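Local coordinates for Ras GTPase-activating-like protein IQGAP2 (Homo sapiens, PDB 5CJP), which probably serves as a cytoskeletal scaffold that binds Rho-family GTPases such as Cdc42 through a RasGAP-related domain without stimulating GTP hydrolysis, at residues Ile242-Asp246 and Gln258-Arg264; Leu127-Thr131 and Ser176-Leu180; Val98-Arg102 and Arg236-Pro240. All coordinates share one frame; numbering follows the deposited sequence.

In the fold
From the N terminus, helix 92-102 supplies Val98-Arg102, the first half of interaction 3, which stays open for 133 mostly helical residues. Nested inside that span is interaction 2, where the loop Leu127-Thr131, between helix 111-123 and helix 133-139, closes against helix 167-193, 44 residues on. Helix 222-243 then closes interaction 3 at Arg236-Pro240. One residue further on, Ile242-Asp246 opens interaction 1, a short closure across 11 residues without helix or strand, completed at the start of helix 261-278. Interactions 1 and 3 thus share helix 222-243, their centres about 17 Å apart. Helix 261-278 also joins interactions 1 and 2, since Asn266 touches Leu127 and Ile129.

Interaction 1 (Ile242-Asp246 and Gln258-Arg264); sequences IVAPD and QINSDQR
Asp246 and Arg264 reach for each other from opposite directions and meet in a salt bridge. NH2 of Arg264 is shared between OD1 and OD2 of Asp246, 2.9 Å from each, and both hydrogen bonds are bent and weak; the carboxylate and guanidinium planes are 37° apart. The straighter bond is made beside it, where Arg264 NE gives its hydrogen to Val243 O at 3.3 Å and 164°, the oxygen lying in the guanidinium plane. Val243 belongs to the last turn of helix 222-243 and Ala244 has already left helical geometry, so the arginine ties the end of one helix in this all-helical RasGAP-type fold to the start of helix 261-278. Bends at chi2 and chi3 of Arg264 swing its head round to that carbonyl. Ile259 braces the group from within its own segment, CG2 lying 4.0 Å above the guanidinium plane and over its centre, while its CD1 packs 4.0 Å from CG of Pro245, the two side chains crossing at about a right angle. Arg264 also grips Gln258 OE1 end-on with NH1 and NH2, the oxygen tilted out of the guanidinium plane, though the glutamine side chain is poorly ordered.

Interaction 2 (Leu127-Thr131 and Ser176-Leu180); sequences LIINT and SIENL
Leu127 begins the contact by sliding past Asn179 in the opposite direction, its CD1 lying 3.7 Å from CB of Asn179. With CG anti to the backbone N (chi1 -179°), the leucine carries its methyl over to the helix although its CB starts out pointing neither at it nor away. Ile128 contributes mainly backbone: its carbonyl oxygen is 3.5 Å from OG of Ser176, a polar approach that is not a hydrogen bond, and its side chain leads away. Ile129 has the largest share of the buried surface in this segment. Its two branches divide the work, CG2 resting 3.4 Å from CG of Leu180 while CD1 runs on to the backbone, 3.6 Å from CA of the same leucine; the two side chains cross at about a right angle. CG1 of Ile129 lies alongside CB of Asn179. Asn130 points its side chain away, where OD1 accepts from the backbone N of Asn132, but its own backbone N donates to OG of Ser176 at 3.3 Å and 147°. Thr131 closes the row with CG2 against CD1 of Leu180, 3.7 Å apart, and its carbonyl is held by His289. The segment thus threads across one side of helix 167-193 in the RasGAP-type domain, and Asn266 of helix 261-278 touches both Leu127 and Ile129. Chemically, the contact is a strip of aliphatic packing with one polar fixing point: Ser176 OG accepts from Asn130 N and makes a weak hydrogen bond to Lys172 O of its own helix, which implies that the hydroxyl links loop backbone to helix backbone while the branched side chains supply the apolar fit.

Interaction 3 (Val98-Arg102 and Arg236-Pro240); sequences VSFNR and RYMNP
Tyr237 and Arg102 slide past each other in opposite directions, and together with Val98 they supply most of the surface buried here. A chi1 of -180° swings the Tyr237 ring away from its own backbone N and across to helix 92-102, where CE1 comes 4.0 Å from CG of Arg102. The phenol end approaches Asn101 O near the ring plane, but at 3.6 Å from OH this is proximity and not a bond. Arg102 runs the other way: its chain is extended from CG to NE, and its head reaches Tyr237 O, to which NH2 donates at 3.1 Å and 151°, with a weak second bond from NE at 3.4 Å. The NH2 donor stands above the carbonyl plane. Val98 packs beside both, CG1 lying 3.8 Å from Arg236 O and against one face of the Arg102 guanidinium, toward its rim. The axes of the two short helical segments come within 10.1 Å, with a crossing angle of -57°. Helix 222-243 is irregular here, with a wider pi-type turn at 236-238 and a kink at Pro240, whose CG also touches NH2 of Arg102; Arg236-Pro240 probably corresponds to the FLR...PA signature of RasGAP domains, keeping its arginine and proline. A leucine in place of Arg102 would probably leave Tyr237 O without this side-chain donor and Val98 CG1 without the flat group it lies against. An acidic side chain of another protein chain pairs only weakly, at long range, with NH2 of Arg102. The chemistry implies that a cationic head, spread over main-chain oxygen and aliphatic carbon, fastens one helix to the distorted turn of another next to the partner protein.

Interaction 1 (Ile242-Asp246 and Gln258-Arg264)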
loop_
_atom_site.group_PDB
_atom_site.type_symbol
_atom_site.label_atom_id
_atom_site.label_comp_id
_atom_site.label_asym_id
_atom_site.label_seq_id
_atom_site.Cartn_x
_atom_site.Cartn_y
_atom_site.Cartn_z
ATOM N N ILE E 242 13.032 16.291 21.894
ATOM C CA ILE E 242 13.727 17.558 21.893
ATOM C C ILE E 242 15.114 17.329 21.260
ATOM O O ILE E 242 15.552 18.085 20.398
ATOM C CB ILE E 242 13.879 18.087 23.328
ATOM C CG1 ILE E 242 12.507 18.486 23.876
ATOM C CG2 ILE E 242 14.852 19.258 23.364
ATOM C CD1 ILE E 242 12.518 18.695 25.352
ATOM N N VAL E 243 15.790 16.264 21.682
ATOM C CA VAL E 243 17.113 15.924 21.179
ATOM C C VAL E 243 17.111 15.415 19.743
ATOM O O VAL E 243 18.068 15.622 18.999
ATOM C CB VAL E 243 17.764 14.865 22.078
ATOM C CG1 VAL E 243 18.959 14.226 21.374
ATOM C CG2 VAL E 243 18.197 15.505 23.377
ATOM N N ALA E 244 16.046 14.735 19.349
ATOM C CA ALA E 244 15.972 14.221 17.989
ATOM C C ALA E 244 14.629 14.515 17.347
ATOM O O ALA E 244 13.850 13.608 17.098
ATOM C CB ALA E 244 16.236 12.719 17.976
ATOM N N PRO E 245 14.339 15.797 17.079
ATOM C CA PRO E 245 13.065 16.149 16.454
ATOM C C PRO E 245 12.956 15.584 15.050
ATOM O O PRO E 245 11.862 15.439 14.519
ATOM C CB PRO E 245 13.081 17.677 16.472
ATOM C CG PRO E 245 14.534 18.008 16.448
ATOM C CD PRO E 245 15.110 17.010 17.403
ATOM N N ASP E 246 14.093 15.265 14.444
ATOM C CA ASP E 246 14.113 14.713 13.094
ATOM C C ASP E 246 13.762 13.242 13.135
ATOM O O ASP E 246 13.175 12.704 12.195
ATOM C CB ASP E 246 15.498 14.900 12.479
ATOM C CG ASP E 246 16.608 14.380 13.379
ATOM O OD1 ASP E 246 16.489 14.490 14.620
ATOM O OD2 ASP E 246 17.619 13.875 12.847
ATOM N N GLN E 258 20.110 16.854 7.064
ATOM C CA GLN E 258 19.735 16.545 8.432
ATOM C C GLN E 258 20.370 17.552 9.387
ATOM O O GLN E 258 21.129 18.424 8.974
ATOM C CB GLN E 258 20.174 15.116 8.769
ATOM C CG GLN E 258 19.637 14.563 10.086
ATOM C CD GLN E 258 20.641 14.650 11.227
ATOM O OE1 GLN E 258 20.340 14.285 12.365
ATOM N NE2 GLN E 258 21.843 15.130 10.925
ATOM N N ILE E 259 20.048 17.438 10.665
ATOM C CA ILE E 259 20.576 18.332 11.690
ATOM C C ILE E 259 22.108 18.426 11.718
ATOM O O ILE E 259 22.800 17.418 11.594
ATOM C CB ILE E 259 20.049 17.866 13.055
ATOM C CG1 ILE E 259 18.549 18.156 13.097
ATOM C CG2 ILE E 259 20.885 18.438 14.211
ATOM C CD1 ILE E 259 17.908 17.590 14.266
ATOM N N ASN E 260 22.628 19.641 11.885
ATOM C CA ASN E 260 24.072 19.882 11.953
ATOM C C ASN E 260 24.558 19.462 13.324
ATOM O O ASN E 260 23.771 19.326 14.255
ATOM C CB ASN E 260 24.406 21.371 11.801
ATOM C CG ASN E 260 23.838 21.973 10.542
ATOM O OD1 ASN E 260 24.188 21.572 9.436
ATOM N ND2 ASN E 260 22.957 22.952 10.703
ATOM N N SER E 261 25.861 19.283 13.457
ATOM C CA SER E 261 26.418 18.901 14.738
ATOM C C SER E 261 26.136 20.031 15.719
ATOM O O SER E 261 25.956 19.809 16.915
ATOM C CB SER E 261 27.927 18.697 14.615
ATOM O OG SER E 261 28.231 17.871 13.511
ATOM N N ASP E 262 26.100 21.254 15.203
ATOM C CA ASP E 262 25.844 22.424 16.037
ATOM C C ASP E 262 24.404 22.455 16.537
ATOM O O ASP E 262 24.141 22.863 17.665
ATOM C CB ASP E 262 26.155 23.695 15.248
ATOM C CG ASP E 262 27.642 23.884 15.012
ATOM O OD1 ASP E 262 27.996 24.551 14.014
ATOM O OD2 ASP E 262 28.451 23.378 15.824
ATOM N N GLN E 263 23.476 22.022 15.690
ATOM C CA GLN E 263 22.070 21.993 16.062
ATOM C C GLN E 263 21.869 20.863 17.060
ATOM O O GLN E 263 21.092 20.992 18.009
ATOM C CB GLN E 263 21.201 21.797 14.815
ATOM C CG GLN E 263 21.400 22.891 13.768
ATOM C CD GLN E 263 20.628 22.647 12.480
ATOM O OE1 GLN E 263 20.766 21.598 11.848
ATOM N NE2 GLN E 263 19.820 23.624 12.078
ATOM N N ARG E 264 22.587 19.761 16.855
ATOM C CA ARG E 264 22.519 18.616 17.760
ATOM C C ARG E 264 23.015 19.004 19.141
ATOM O O ARG E 264 22.356 18.737 20.154
ATOM C CB ARG E 264 23.401 17.481 17.259
ATOM C CG ARG E 264 22.648 16.386 16.579
ATOM C CD ARG E 264 21.791 15.606 17.555
ATOM N NE ARG E 264 20.552 15.197 16.895
ATOM C CZ ARG E 264 20.496 14.626 15.696
ATOM N NH1 ARG E 264 21.611 14.392 15.021
ATOM N NH2 ARG E 264 19.327 14.309 15.168
#

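Interaction 2 (Leu127-Thr131 and Ser176-Leu180)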
loop_
_atom_site.group_PDB
_atom_site.type_symbol
_atom_site.label_atom_id
_atom_site.label_comp_id
_atom_site.label_asym_id
_atom_site.label_seq_id
_atom_site.Cartn_x
_atom_site.Cartn_y
_atom_site.Cartn_z
ATOM N N LEU E 127 23.407 30.414 16.442
ATOM C CA LEU E 127 23.455 29.796 17.758
ATOM C C LEU E 127 24.424 28.626 17.770
ATOM O O LEU E 127 24.338 27.718 16.942
ATOM C CB LEU E 127 22.066 29.320 18.157
ATOM C CG LEU E 127 21.947 28.669 19.534
ATOM C CD1 LEU E 127 22.310 29.654 20.655
ATOM C CD2 LEU E 127 20.541 28.187 19.680
ATOM N N ILE E 128 25.359 28.667 18.714
ATOM C CA ILE E 128 26.380 27.639 18.863
ATOM C C ILE E 128 26.688 27.488 20.336
ATOM O O ILE E 128 27.680 28.025 20.833
ATOM C CB ILE E 128 27.683 28.038 18.167
ATOM C CG1 ILE E 128 27.445 28.215 16.671
ATOM C CG2 ILE E 128 28.735 26.985 18.367
ATOM C CD1 ILE E 128 28.587 28.892 16.029
ATOM N N ILE E 129 25.832 26.763 21.041
ATOM C CA ILE E 129 26.037 26.530 22.458
ATOM C C ILE E 129 27.051 25.391 22.625
ATOM O O ILE E 129 27.035 24.407 21.870
ATOM C CB ILE E 129 24.708 26.145 23.153
ATOM C CG1 ILE E 129 23.685 27.259 22.968
ATOM C CG2 ILE E 129 24.936 25.903 24.635
ATOM C CD1 ILE E 129 22.275 26.849 23.320
ATOM N N ASN E 130 27.947 25.538 23.594
ATOM C CA ASN E 130 28.954 24.514 23.875
ATOM C C ASN E 130 29.468 24.678 25.298
ATOM O O ASN E 130 30.308 25.534 25.583
ATOM C CB ASN E 130 30.131 24.606 22.909
ATOM C CG ASN E 130 30.926 23.301 22.832
ATOM O OD1 ASN E 130 31.284 22.710 23.848
ATOM N ND2 ASN E 130 31.204 22.858 21.617
ATOM N N THR E 131 28.953 23.842 26.187
ATOM C CA THR E 131 29.318 23.888 27.591
ATOM C C THR E 131 30.625 23.172 27.915
ATOM O O THR E 131 30.912 22.895 29.080
ATOM C CB THR E 131 28.192 23.274 28.432
ATOM O OG1 THR E 131 27.843 21.986 27.903
ATOM C CG2 THR E 131 26.971 24.165 28.382
ATOM N N SER E 176 27.418 31.192 25.887
ATOM C CA SER E 176 26.713 29.934 25.669
ATOM C C SER E 176 25.777 29.660 26.824
ATOM O O SER E 176 24.650 29.212 26.633
ATOM C CB SER E 176 27.708 28.777 25.522
ATOM O OG SER E 176 28.279 28.748 24.224
ATOM N N ILE E 177 26.238 29.934 28.032
ATOM C CA ILE E 177 25.416 29.713 29.210
ATOM C C ILE E 177 24.230 30.661 29.198
ATOM O O ILE E 177 23.186 30.365 29.765
ATOM C CB ILE E 177 26.219 29.935 30.482
ATOM C CG1 ILE E 177 27.395 28.962 30.488
ATOM C CG2 ILE E 177 25.352 29.745 31.708
ATOM C CD1 ILE E 177 28.395 29.264 31.547
ATOM N N GLU E 178 24.391 31.806 28.546
ATOM C CA GLU E 178 23.308 32.770 28.487
ATOM C C GLU E 178 22.324 32.296 27.451
ATOM O O GLU E 178 21.123 32.242 27.703
ATOM C CB GLU E 178 23.827 34.154 28.110
ATOM C CG GLU E 178 23.565 35.190 29.181
ATOM C CD GLU E 178 22.089 35.364 29.465
ATOM O OE1 GLU E 178 21.395 35.979 28.627
ATOM O OE2 GLU E 178 21.622 34.875 30.518
ATOM N N ASN E 179 22.849 31.949 26.282
ATOM C CA ASN E 179 22.034 31.457 25.186
ATOM C C ASN E 179 21.251 30.229 25.644
ATOM O O ASN E 179 20.031 30.175 25.506
ATOM C CB ASN E 179 22.916 31.069 23.991
ATOM C CG ASN E 179 23.572 32.268 23.324
ATOM O OD1 ASN E 179 22.902 33.121 22.747
ATOM N ND2 ASN E 179 24.890 32.331 23.401
ATOM N N LEU E 180 21.969 29.254 26.197
ATOM C CA LEU E 180 21.369 28.008 26.660
ATOM C C LEU E 180 20.189 28.239 27.599
ATOM O O LEU E 180 19.113 27.669 27.403
ATOM C CB LEU E 180 22.420 27.138 27.368
ATOM C CG LEU E 180 22.512 25.625 27.046
ATOM C CD1 LEU E 180 23.374 24.952 28.115
ATOM C CD2 LEU E 180 21.131 24.969 27.014
#

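Interaction 3 (Val98-Arg102 and Arg236-Pro240)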
loop_
_atom_site.group_PDB
_atom_site.type_symbol
_atom_site.label_atom_id
_atom_site.label_comp_id
_atom_site.label_asym_id
_atom_site.label_seq_id
_atom_site.Cartn_x
_atom_site.Cartn_y
_atom_site.Cartn_z
ATOM N N VAL E 98 5.204 4.289 26.279
ATOM C CA VAL E 98 5.790 5.499 25.722
ATOM C C VAL E 98 5.645 5.622 24.216
ATOM O O VAL E 98 5.259 6.673 23.733
ATOM C CB VAL E 98 7.282 5.617 26.086
ATOM C CG1 VAL E 98 7.950 6.718 25.259
ATOM C CG2 VAL E 98 7.409 5.914 27.568
ATOM N N SER E 99 5.953 4.561 23.473
ATOM C CA SER E 99 5.838 4.597 22.015
ATOM C C SER E 99 4.405 4.793 21.587
ATOM O O SER E 99 4.106 5.642 20.763
ATOM C CB SER E 99 6.342 3.300 21.378
ATOM O OG SER E 99 7.731 3.111 21.568
ATOM N N PHE E 100 3.511 3.999 22.149
ATOM C CA PHE E 100 2.113 4.100 21.785
ATOM C C PHE E 100 1.564 5.500 21.976
ATOM O O PHE E 100 0.723 5.947 21.209
ATOM C CB PHE E 100 1.273 3.112 22.588
ATOM C CG PHE E 100 -0.182 3.181 22.262
ATOM C CD1 PHE E 100 -0.664 2.644 21.072
ATOM C CD2 PHE E 100 -1.072 3.864 23.111
ATOM C CE1 PHE E 100 -2.006 2.783 20.726
ATOM C CE2 PHE E 100 -2.422 4.012 22.771
ATOM C CZ PHE E 100 -2.887 3.472 21.583
ATOM N N ASN E 101 2.038 6.203 22.994
ATOM C CA ASN E 101 1.549 7.549 23.228
ATOM C C ASN E 101 2.181 8.609 22.327
ATOM O O ASN E 101 1.690 9.732 22.237
ATOM C CB ASN E 101 1.708 7.904 24.714
ATOM C CG ASN E 101 0.549 7.372 25.560
ATOM O OD1 ASN E 101 -0.578 7.838 25.436
ATOM N ND2 ASN E 101 0.819 6.390 26.395
ATOM N N ARG E 102 3.252 8.244 21.637
ATOM C CA ARG E 102 3.912 9.183 20.735
ATOM C C ARG E 102 3.154 9.340 19.429
ATOM O O ARG E 102 2.911 10.460 18.970
ATOM C CB ARG E 102 5.340 8.730 20.410
ATOM C CG ARG E 102 6.375 9.265 21.352
ATOM C CD ARG E 102 7.775 8.757 21.033
ATOM N NE ARG E 102 8.700 9.224 22.058
ATOM C CZ ARG E 102 9.627 8.457 22.620
ATOM N NH1 ARG E 102 9.766 7.184 22.248
ATOM N NH2 ARG E 102 10.380 8.947 23.592
ATOM N N ARG E 236 11.920 9.876 29.356
ATOM C CA ARG E 236 11.496 8.845 28.440
ATOM C C ARG E 236 10.557 9.322 27.325
ATOM O O ARG E 236 10.781 9.015 26.149
ATOM C CB ARG E 236 10.858 7.710 29.251
ATOM C CG ARG E 236 11.695 6.431 29.300
ATOM C CD ARG E 236 11.659 5.798 27.900
ATOM N NE ARG E 236 12.003 4.375 27.816
ATOM C CZ ARG E 236 11.783 3.473 28.765
ATOM N NH1 ARG E 236 11.232 3.815 29.922
ATOM N NH2 ARG E 236 12.073 2.204 28.528
ATOM N N TYR E 237 9.534 10.098 27.677
ATOM C CA TYR E 237 8.560 10.553 26.694
ATOM C C TYR E 237 8.929 11.706 25.768
ATOM O O TYR E 237 8.929 11.548 24.552
ATOM C CB TYR E 237 7.240 10.878 27.399
ATOM C CG TYR E 237 6.135 11.355 26.479
ATOM C CD1 TYR E 237 5.751 10.599 25.357
ATOM C CD2 TYR E 237 5.444 12.546 26.747
ATOM C CE1 TYR E 237 4.709 11.017 24.532
ATOM C CE2 TYR E 237 4.393 12.976 25.925
ATOM C CZ TYR E 237 4.031 12.207 24.820
ATOM O OH TYR E 237 2.993 12.627 23.998
ATOM N N MET E 238 9.243 12.869 26.323
ATOM C CA MET E 238 9.544 14.014 25.467
ATOM C C MET E 238 10.987 14.454 25.273
ATOM O O MET E 238 11.306 15.038 24.246
ATOM C CB MET E 238 8.724 15.210 25.916
ATOM C CG MET E 238 9.053 15.718 27.289
ATOM S SD MET E 238 7.817 16.949 27.677
ATOM C CE MET E 238 6.912 16.119 29.057
ATOM N N ASN E 239 11.864 14.182 26.235
ATOM C CA ASN E 239 13.252 14.600 26.092
ATOM C C ASN E 239 13.860 14.062 24.784
ATOM O O ASN E 239 14.672 14.731 24.132
ATOM C CB ASN E 239 14.063 14.156 27.312
ATOM C CG ASN E 239 15.314 14.988 27.508
ATOM O OD1 ASN E 239 15.290 16.210 27.358
ATOM N ND2 ASN E 239 16.409 14.334 27.860
ATOM N N PRO E 240 13.496 12.830 24.394
ATOM C CA PRO E 240 14.067 12.327 23.144
ATOM C C PRO E 240 13.591 13.132 21.933
ATOM O O PRO E 240 14.316 13.277 20.951
ATOM C CB PRO E 240 13.582 10.881 23.113
ATOM C CG PRO E 240 13.621 10.505 24.567
ATOM C CD PRO E 240 13.002 11.717 25.231
#